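Local coordinates for putative uncharacterized protein (PDB 4FBD), which is of unknown function and belongs to a family of conserved hypothetical proteins, DUF3228, here from the parasite Toxoplasma gondii, at residues A[91-96]-A[150-155]; A[101-106]-A[145-150]; A[155-160]-A[172-177]. All blocks are in the same frame, centred on the assembly; numbering follows the deposited sequence.

All three contacts use strand 149-156 and the chain on either side of it. Interaction 1 is the central one: it pairs this strand with strand 90-96 inside the five-stranded sheet. Interaction 2 lies at the N-terminal end of the strand, 14 Å from interaction 1 between centres, and shares Leu150 with it. Along the chain it is nested inside the loop closed by interaction 1. Interaction 3 follows the other end of the strand, where Tyr155 and the N-cap Ser156 lead into helix 157-166; its centre is 19 Å from that of interaction 1. Interactions 2 and 3 do not touch: their nearest atoms are about 13 Å apart and their centres 30 Å.

Interaction 1 (A[91-96]-A[150-155]); sequences RHLYIP and LDLILY
His92 and Asp151 meet on one face of an antiparallel strand pair. His92 ND1 donates to Asp151 OD1 at 2.8 Å and uses the syn lone pair of that oxygen. The bond is bent, 147° at the hydrogen, and the ring and carboxylate planes are 55° apart. Asp151 CG is anti to its backbone N (chi1 -169°), which carries the carboxylate across to strand 91-96. There it also lies against Tyr94: Asp151 OD1 sits over one face of the ring, and Asp151 CG is 3.3 Å from Tyr94 CE1. The histidine bond and the tyrosine ring together probably limit how the buried carboxylate can turn.

The other face is apolar and tightly packed. Leu93 CD2 meets Leu154 CD1 at 3.6 Å. Ile95 CD1 reaches Leu152 CD1, also at 3.6 Å, and these two side chains cross at about a right angle. Six backbone hydrogen bonds join the strands, two at each of Arg91-Leu154, Leu93-Leu152 and Ile95-Leu150. The side chains of Arg91 and Pro96, at the ends, pack more loosely, although the backbone stays bonded from Arg91 to Ile95. Arg91 gives only its CG to Leu154 CD1, at 4.1 Å, and its guanidinium leads away from the partner strand. Exposed Pro96 adds little.

This is a regular antiparallel ladder. It lies inside the five-stranded sheet: strand 82-84 pairs beyond strand 90-96, and strand 181-189 beyond strand 149-156. Helix 63-76 packs on the leucine and isoleucine face through Val70 and Val74, while His92 touches Ser194 and Tyr94 touches Gln189.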
loop_
_atom_site.group_PDB
_atom_site.type_symbol
_atom_site.label_atom_id
_atom_site.label_comp_id
_atom_site.label_asym_id
_atom_site.label_seq_id
_atom_site.Cartn_x
_atom_site.Cartn_y
_atom_site.Cartn_z
ATOM N N ARG A 91 25.226 6.791 11.070
ATOM C CA ARG A 91 26.152 5.837 10.489
ATOM C C ARG A 91 25.732 4.491 10.926
ATOM O O ARG A 91 25.043 4.387 11.893
ATOM C CB ARG A 91 27.569 6.137 10.944
ATOM C CG ARG A 91 28.496 4.965 10.897
ATOM C CD ARG A 91 29.806 5.403 10.572
ATOM N NE ARG A 91 29.903 5.842 9.167
ATOM C CZ ARG A 91 30.957 6.505 8.682
ATOM N NH1 ARG A 91 31.982 6.825 9.487
ATOM N NH2 ARG A 91 30.993 6.866 7.402
ATOM N N HIS A 92 26.108 3.442 10.207
ATOM C CA HIS A 92 25.728 2.120 10.656
ATOM C C HIS A 92 26.677 1.016 10.219
ATOM O O HIS A 92 27.416 1.174 9.268
ATOM C CB HIS A 92 24.290 1.834 10.217
ATOM C CG HIS A 92 24.120 1.702 8.742
ATOM N ND1 HIS A 92 23.845 0.493 8.136
ATOM C CD2 HIS A 92 24.216 2.613 7.746
ATOM C CE1 HIS A 92 23.750 0.672 6.831
ATOM N NE2 HIS A 92 23.975 1.947 6.567
ATOM N N LEU A 93 26.674 -0.088 10.951
ATOM C CA LEU A 93 27.494 -1.227 10.594
ATOM C C LEU A 93 26.745 -2.526 10.865
ATOM O O LEU A 93 25.838 -2.567 11.696
ATOM C CB LEU A 93 28.802 -1.265 11.380
ATOM C CG LEU A 93 28.648 -1.303 12.893
ATOM C CD1 LEU A 93 29.897 -1.875 13.579
ATOM C CD2 LEU A 93 28.294 0.111 13.400
ATOM N N TYR A 94 27.164 -3.572 10.165
ATOM C CA TYR A 94 26.617 -4.910 10.298
ATOM C C TYR A 94 27.595 -5.775 11.008
ATOM O O TYR A 94 28.751 -5.757 10.672
ATOM C CB TYR A 94 26.378 -5.522 8.920
ATOM C CG TYR A 94 25.401 -4.715 8.180
ATOM C CD1 TYR A 94 24.053 -4.827 8.463
ATOM C CD2 TYR A 94 25.804 -3.788 7.252
ATOM C CE1 TYR A 94 23.136 -4.055 7.826
ATOM C CE2 TYR A 94 24.878 -3.021 6.581
ATOM C CZ TYR A 94 23.543 -3.169 6.887
ATOM O OH TYR A 94 22.609 -2.400 6.298
ATOM N N ILE A 95 27.140 -6.497 12.021
ATOM C CA ILE A 95 27.972 -7.415 12.752
ATOM C C ILE A 95 27.197 -8.757 12.881
ATOM O O ILE A 95 25.956 -8.801 12.710
ATOM C CB ILE A 95 28.304 -6.883 14.167
ATOM C CG1 ILE A 95 27.043 -6.857 15.046
ATOM C CG2 ILE A 95 28.927 -5.466 14.111
ATOM C CD1 ILE A 95 27.310 -6.466 16.525
ATOM N N PRO A 96 27.910 -9.844 13.159
ATOM C CA PRO A 96 27.222 -11.115 13.406
ATOM C C PRO A 96 26.227 -11.011 14.575
ATOM O O PRO A 96 26.469 -10.281 15.544
ATOM C CB PRO A 96 28.361 -12.065 13.793
ATOM C CG PRO A 96 29.603 -11.463 13.137
ATOM C CD PRO A 96 29.381 -9.975 13.205
ATOM N N LEU A 150 23.108 -8.000 12.713
ATOM C CA LEU A 150 22.550 -6.880 13.427
ATOM C C LEU A 150 23.026 -5.626 12.694
ATOM O O LEU A 150 24.230 -5.466 12.449
ATOM C CB LEU A 150 23.036 -6.833 14.877
ATOM C CG LEU A 150 22.679 -8.052 15.719
ATOM C CD1 LEU A 150 23.339 -7.965 17.065
ATOM C CD2 LEU A 150 21.147 -8.205 15.821
ATOM N N ASP A 151 22.084 -4.773 12.300
ATOM C CA ASP A 151 22.400 -3.512 11.676
ATOM C C ASP A 151 22.430 -2.606 12.891
ATOM O O ASP A 151 21.398 -2.421 13.558
ATOM C CB ASP A 151 21.305 -3.105 10.695
ATOM C CG ASP A 151 21.691 -1.917 9.807
ATOM O OD1 ASP A 151 22.808 -1.372 9.956
ATOM O OD2 ASP A 151 20.855 -1.542 8.926
ATOM N N LEU A 152 23.616 -2.113 13.238
ATOM C CA LEU A 152 23.769 -1.224 14.380
ATOM C C LEU A 152 23.715 0.190 13.860
ATOM O O LEU A 152 24.538 0.582 13.012
ATOM C CB LEU A 152 25.084 -1.460 15.084
ATOM C CG LEU A 152 25.340 -2.869 15.622
ATOM C CD1 LEU A 152 26.765 -2.941 16.258
ATOM C CD2 LEU A 152 24.241 -3.269 16.589
ATOM N N ILE A 153 22.744 0.961 14.336
ATOM C CA ILE A 153 22.612 2.333 13.858
ATOM C C ILE A 153 23.264 3.227 14.871
ATOM O O ILE A 153 22.954 3.134 16.056
ATOM C CB ILE A 153 21.158 2.759 13.693
ATOM C CG1 ILE A 153 20.359 1.696 12.930
ATOM C CG2 ILE A 153 21.096 4.111 12.981
ATOM C CD1 ILE A 153 20.895 1.431 11.551
ATOM N N LEU A 154 24.159 4.094 14.404
ATOM C CA LEU A 154 24.899 5.003 15.269
ATOM C C LEU A 154 24.514 6.466 15.084
ATOM O O LEU A 154 24.134 6.885 14.004
ATOM C CB LEU A 154 26.395 4.879 14.972
ATOM C CG LEU A 154 26.985 3.471 15.105
ATOM C CD1 LEU A 154 28.451 3.468 14.759
ATOM C CD2 LEU A 154 26.774 2.894 16.496
ATOM N N TYR A 155 24.600 7.230 16.166
ATOM C CA TYR A 155 24.372 8.680 16.149
ATOM C C TYR A 155 25.566 9.304 16.793
ATOM O O TYR A 155 26.157 8.711 17.691
ATOM C CB TYR A 155 23.083 9.086 16.884
ATOM C CG TYR A 155 21.872 9.235 15.973
ATOM C CD1 TYR A 155 21.412 8.170 15.204
ATOM C CD2 TYR A 155 21.182 10.445 15.895
ATOM C CE1 TYR A 155 20.304 8.306 14.374
ATOM C CE2 TYR A 155 20.078 10.596 15.073
ATOM C CZ TYR A 155 19.645 9.521 14.310
ATOM O OH TYR A 155 18.552 9.658 13.494
#

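Interaction 2 (A[101-106]-A[145-150]); sequences ALPGSL and MPAAFL
Ala147 N donates to Ala101 O, the one hydrogen bond between segments 101-106 and 145-150. It is 3.0 Å long and nearly straight, 165° at the hydrogen. The same oxygen receives a CA-H...O contact from Pro146 CA at 3.4 Å. Next to this bond, Pro103 CD approaches Met145 O at 3.0 Å. The proline ring thus lies by a backbone carbonyl, and the same CD is 4.2 Å from Ala147 CB. Leu102 comes in with one methyl: its CD2 is 3.8 Å from Pro146 CD and also touches the carbonyl carbon of Met145. Leu102 CG stands anti to the carbonyl carbon (chi1 -56°); CD1 continues the extended chain and CD2, the other branch, turns onto the Met145-Pro146 peptide. At the inner end, Ala101 CB meets Leu150 CD2 at 4.1 Å.

Asn97 ND2 donates to both Ala101 O and Ala147 O, so Ala101 O is gripped by a side-chain amide as well as by a backbone N-H. Ala188 packs against Ala101, Ala147 and Leu150. The inner alanines are buried, while Leu102, Met145 and Pro146 are exposed.

The run 101-104 leads into strand 105-107 of the four-stranded sheet, and the run 145-148 into strand 149-156 of the five-stranded sheet. The contact is thus a loop-to-loop junction where the connections of the two sheets meet.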
loop_
_atom_site.group_PDB
_atom_site.type_symbol
_atom_site.label_atom_id
_atom_site.label_comp_id
_atom_site.label_asym_id
_atom_site.label_seq_id
_atom_site.Cartn_x
_atom_site.Cartn_y
_atom_site.Cartn_z
ATOM N N ALA A 101 18.955 -12.428 18.249
ATOM C CA ALA A 101 17.756 -11.618 18.035
ATOM C C ALA A 101 17.006 -12.119 16.781
ATOM O O ALA A 101 17.612 -12.572 15.806
ATOM C CB ALA A 101 18.122 -10.124 17.895
ATOM N N LEU A 102 15.688 -12.076 16.851
ATOM C CA LEU A 102 14.829 -12.500 15.762
ATOM C C LEU A 102 14.517 -11.299 14.860
ATOM O O LEU A 102 14.384 -10.178 15.346
ATOM C CB LEU A 102 13.525 -13.085 16.313
ATOM C CG LEU A 102 13.685 -14.257 17.292
ATOM C CD1 LEU A 102 12.320 -14.733 17.828
ATOM C CD2 LEU A 102 14.477 -15.414 16.627
ATOM N N PRO A 103 14.391 -11.542 13.539
ATOM C CA PRO A 103 14.065 -10.496 12.598
ATOM C C PRO A 103 12.616 -10.021 12.760
ATOM O O PRO A 103 11.820 -10.669 13.423
ATOM C CB PRO A 103 14.236 -11.187 11.256
ATOM C CG PRO A 103 13.972 -12.568 11.516
ATOM C CD PRO A 103 14.519 -12.833 12.868
ATOM N N GLY A 104 12.284 -8.919 12.097
ATOM C CA GLY A 104 10.953 -8.296 12.179
ATOM C C GLY A 104 10.050 -8.760 11.074
ATOM O O GLY A 104 8.906 -8.351 11.006
ATOM N N SER A 105 10.550 -9.639 10.212
ATOM C CA SER A 105 9.756 -10.128 9.102
ATOM C C SER A 105 10.200 -11.508 8.599
ATOM O O SER A 105 11.248 -12.011 8.973
ATOM C CB SER A 105 9.846 -9.116 7.985
ATOM O OG SER A 105 11.182 -8.939 7.638
ATOM N N LEU A 106 9.361 -12.113 7.755
ATOM C CA LEU A 106 9.602 -13.433 7.185
ATOM C C LEU A 106 9.386 -13.419 5.676
ATOM O O LEU A 106 8.653 -12.574 5.158
ATOM C CB LEU A 106 8.646 -14.477 7.787
ATOM C CG LEU A 106 8.844 -14.862 9.252
ATOM C CD1 LEU A 106 7.574 -15.437 9.828
ATOM C CD2 LEU A 106 10.014 -15.831 9.418
ATOM N N MET A 145 13.682 -17.368 13.262
ATOM C CA MET A 145 14.928 -17.864 13.750
ATOM C C MET A 145 15.864 -16.666 13.878
ATOM O O MET A 145 15.570 -15.602 13.326
ATOM C CB MET A 145 15.487 -18.864 12.741
ATOM C CG MET A 145 14.822 -20.219 12.782
ATOM S SD MET A 145 15.204 -21.121 14.300
ATOM C CE MET A 145 16.947 -21.400 14.092
ATOM N N PRO A 146 16.972 -16.826 14.626
ATOM C CA PRO A 146 17.948 -15.756 14.760
ATOM C C PRO A 146 18.414 -15.285 13.415
ATOM O O PRO A 146 18.736 -16.095 12.568
ATOM C CB PRO A 146 19.098 -16.430 15.510
ATOM C CG PRO A 146 18.408 -17.368 16.408
ATOM C CD PRO A 146 17.209 -17.887 15.622
ATOM N N ALA A 147 18.430 -13.975 13.231
ATOM C CA ALA A 147 18.886 -13.361 11.978
ATOM C C ALA A 147 20.374 -13.479 11.848
ATOM O O ALA A 147 21.086 -13.569 12.828
ATOM C CB ALA A 147 18.493 -11.890 11.938
ATOM N N ALA A 148 20.838 -13.431 10.618
ATOM C CA ALA A 148 22.235 -13.499 10.308
ATOM C C ALA A 148 23.045 -12.314 10.874
ATOM O O ALA A 148 24.192 -12.485 11.341
ATOM C CB ALA A 148 22.386 -13.572 8.816
ATOM N N PHE A 149 22.439 -11.128 10.885
ATOM C CA PHE A 149 23.155 -9.927 11.301
ATOM C C PHE A 149 22.373 -8.957 12.148
ATOM O O PHE A 149 21.172 -9.070 12.297
ATOM C CB PHE A 149 23.561 -9.123 10.057
ATOM C CG PHE A 149 24.295 -9.917 9.027
ATOM C CD1 PHE A 149 25.623 -10.266 9.219
ATOM C CD2 PHE A 149 23.668 -10.278 7.834
ATOM C CE1 PHE A 149 26.307 -11.007 8.250
ATOM C CE2 PHE A 149 24.343 -11.018 6.866
ATOM C CZ PHE A 149 25.655 -11.380 7.068
ATOM N N LEU A 150 23.108 -8.000 12.713
ATOM C CA LEU A 150 22.550 -6.880 13.427
ATOM C C LEU A 150 23.026 -5.626 12.694
ATOM O O LEU A 150 24.230 -5.466 12.449
ATOM C CB LEU A 150 23.036 -6.833 14.877
ATOM C CG LEU A 150 22.679 -8.052 15.719
ATOM C CD1 LEU A 150 23.339 -7.965 17.065
ATOM C CD2 LEU A 150 21.147 -8.205 15.821
#

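Interaction 3 (A[155-160]-A[172-177]); sequences YSREQI and VVIDPN
Ile174 lies across the side chain of Arg157 at about a right angle. Its CG2 methyl meets Arg157 CD at 3.5 Å and reaches CG as well. CG2 is the branch anti to the backbone N, while CG1 (chi1 -54°) carries CD1 the other way, to 4.4 Å from Glu158 CA. Ile174 also touches Ala161, further along the same helix.

Asp175 contributes its backbone: Asp175 O is 3.3 Å from Arg157 CD. Its carboxylate turns back to its own segment, where OD1 accepts from Asn177 N at 2.8 Å. This is an Asx turn, and the N-H comes from above the carboxylate plane. The loop it shapes runs past the first turn of helix 157-166, on its way to strand 181-189. That helix is N-capped by Ser156, whose OG accepts from Gln159 N in a nearly straight bond, 171° at the hydrogen.

Pro176 also offers a carbonyl. Its O lies over one face of the Arg157 guanidinium, 3.6 Å from NH2, with no hydrogen bond to it. The arginine's polar end is held elsewhere: NE donates to Ala178 O, NH2 is also bonded just outside the segments, and Arg157 NH1 makes a salt bridge with Glu158 OE2 at 3.1 Å. That oxygen lies at the guanidinium edge, in its plane, and uses its syn lone pair. The bend at chi3 (-60°) turns the group away from the line of the aliphatic chain.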
loop_
_atom_site.group_PDB
_atom_site.type_symbol
_atom_site.label_atom_id
_atom_site.label_comp_id
_atom_site.label_asym_id
_atom_site.label_seq_id
_atom_site.Cartn_x
_atom_site.Cartn_y
_atom_site.Cartn_z
ATOM N N TYR A 155 24.600 7.230 16.166
ATOM C CA TYR A 155 24.372 8.680 16.149
ATOM C C TYR A 155 25.566 9.304 16.793
ATOM O O TYR A 155 26.157 8.711 17.691
ATOM C CB TYR A 155 23.083 9.086 16.884
ATOM C CG TYR A 155 21.872 9.235 15.973
ATOM C CD1 TYR A 155 21.412 8.170 15.204
ATOM C CD2 TYR A 155 21.182 10.445 15.895
ATOM C CE1 TYR A 155 20.304 8.306 14.374
ATOM C CE2 TYR A 155 20.078 10.596 15.073
ATOM C CZ TYR A 155 19.645 9.521 14.310
ATOM O OH TYR A 155 18.552 9.658 13.494
ATOM N N SER A 156 25.943 10.486 16.320
ATOM C CA SER A 156 27.057 11.201 16.901
ATOM C C SER A 156 26.709 11.562 18.337
ATOM O O SER A 156 25.547 11.501 18.734
ATOM C CB SER A 156 27.355 12.491 16.130
ATOM O OG SER A 156 26.267 13.396 16.216
ATOM N N ARG A 157 27.739 11.907 19.101
ATOM C CA ARG A 157 27.603 12.358 20.490
ATOM C C ARG A 157 26.750 13.637 20.512
ATOM O O ARG A 157 25.905 13.838 21.378
ATOM C CB ARG A 157 28.996 12.679 21.031
ATOM C CG ARG A 157 29.026 13.171 22.436
ATOM C CD ARG A 157 30.338 13.893 22.753
ATOM N NE ARG A 157 31.537 13.074 22.599
ATOM C CZ ARG A 157 32.465 13.206 21.647
ATOM N NH1 ARG A 157 32.384 14.150 20.727
ATOM N NH2 ARG A 157 33.512 12.391 21.638
ATOM N N GLU A 158 26.981 14.479 19.514
ATOM C CA GLU A 158 26.291 15.753 19.359
ATOM C C GLU A 158 24.788 15.541 19.198
ATOM O O GLU A 158 24.000 16.029 20.010
ATOM C CB GLU A 158 26.879 16.514 18.164
ATOM C CG GLU A 158 28.357 16.947 18.369
ATOM C CD GLU A 158 29.328 15.771 18.654
ATOM O OE1 GLU A 158 29.270 14.722 17.959
ATOM O OE2 GLU A 158 30.159 15.911 19.580
ATOM N N GLN A 159 24.397 14.785 18.174
ATOM C CA GLN A 159 22.984 14.511 17.946
ATOM C C GLN A 159 22.280 13.859 19.134
ATOM O O GLN A 159 21.116 14.155 19.393
ATOM C CB GLN A 159 22.781 13.690 16.678
ATOM C CG GLN A 159 22.822 14.520 15.402
ATOM C CD GLN A 159 21.573 15.372 15.179
ATOM O OE1 GLN A 159 20.611 15.314 15.947
ATOM N NE2 GLN A 159 21.579 16.153 14.108
ATOM N N ILE A 160 22.963 12.970 19.844
ATOM C CA ILE A 160 22.365 12.346 21.033
ATOM C C ILE A 160 22.079 13.399 22.115
ATOM O O ILE A 160 21.005 13.395 22.719
ATOM C CB ILE A 160 23.243 11.239 21.619
ATOM C CG1 ILE A 160 23.261 10.034 20.668
ATOM C CG2 ILE A 160 22.705 10.788 22.965
ATOM C CD1 ILE A 160 24.118 8.895 21.169
ATOM N N VAL A 172 21.276 21.687 26.564
ATOM C CA VAL A 172 22.021 20.506 26.186
ATOM C C VAL A 172 23.435 20.508 26.810
ATOM O O VAL A 172 24.192 21.464 26.650
ATOM C CB VAL A 172 22.140 20.434 24.658
ATOM C CG1 VAL A 172 22.459 19.028 24.220
ATOM C CG2 VAL A 172 20.838 20.916 23.992
ATOM N N VAL A 173 23.772 19.446 27.537
ATOM C CA VAL A 173 25.091 19.313 28.149
ATOM C C VAL A 173 25.851 18.193 27.463
ATOM O O VAL A 173 25.461 17.032 27.565
ATOM C CB VAL A 173 24.999 18.971 29.629
ATOM C CG1 VAL A 173 26.421 18.768 30.214
ATOM C CG2 VAL A 173 24.254 20.066 30.383
ATOM N N ILE A 174 26.914 18.531 26.745
ATOM C CA ILE A 174 27.725 17.526 26.080
ATOM C C ILE A 174 28.928 17.141 26.950
ATOM O O ILE A 174 29.610 18.000 27.513
ATOM C CB ILE A 174 28.245 17.982 24.695
ATOM C CG1 ILE A 174 27.088 18.440 23.815
ATOM C CG2 ILE A 174 29.014 16.845 23.992
ATOM C CD1 ILE A 174 27.480 18.667 22.365
ATOM N N ASP A 175 29.142 15.837 27.075
ATOM C CA ASP A 175 30.261 15.288 27.779
ATOM C C ASP A 175 31.310 14.994 26.713
ATOM O O ASP A 175 31.167 14.044 25.972
ATOM C CB ASP A 175 29.851 14.002 28.508
ATOM C CG ASP A 175 31.017 13.329 29.227
ATOM O OD1 ASP A 175 32.173 13.762 29.066
ATOM O OD2 ASP A 175 30.788 12.343 29.943
ATOM N N PRO A 176 32.392 15.792 26.652
ATOM C CA PRO A 176 33.424 15.567 25.628
ATOM C C PRO A 176 34.070 14.209 25.716
ATOM O O PRO A 176 34.715 13.786 24.747
ATOM C CB PRO A 176 34.475 16.636 25.927
ATOM C CG PRO A 176 34.291 16.970 27.336
ATOM C CD PRO A 176 32.818 16.786 27.644
ATOM N N ASN A 177 33.907 13.537 26.861
ATOM C CA ASN A 177 34.473 12.209 27.065
ATOM C C ASN A 177 33.503 11.092 26.722
ATOM O O ASN A 177 33.837 9.913 26.843
ATOM C CB ASN A 177 34.988 12.075 28.496
ATOM C CG ASN A 177 36.076 13.070 28.803
ATOM O OD1 ASN A 177 36.784 13.526 27.897
ATOM N ND2 ASN A 177 36.218 13.427 30.076
#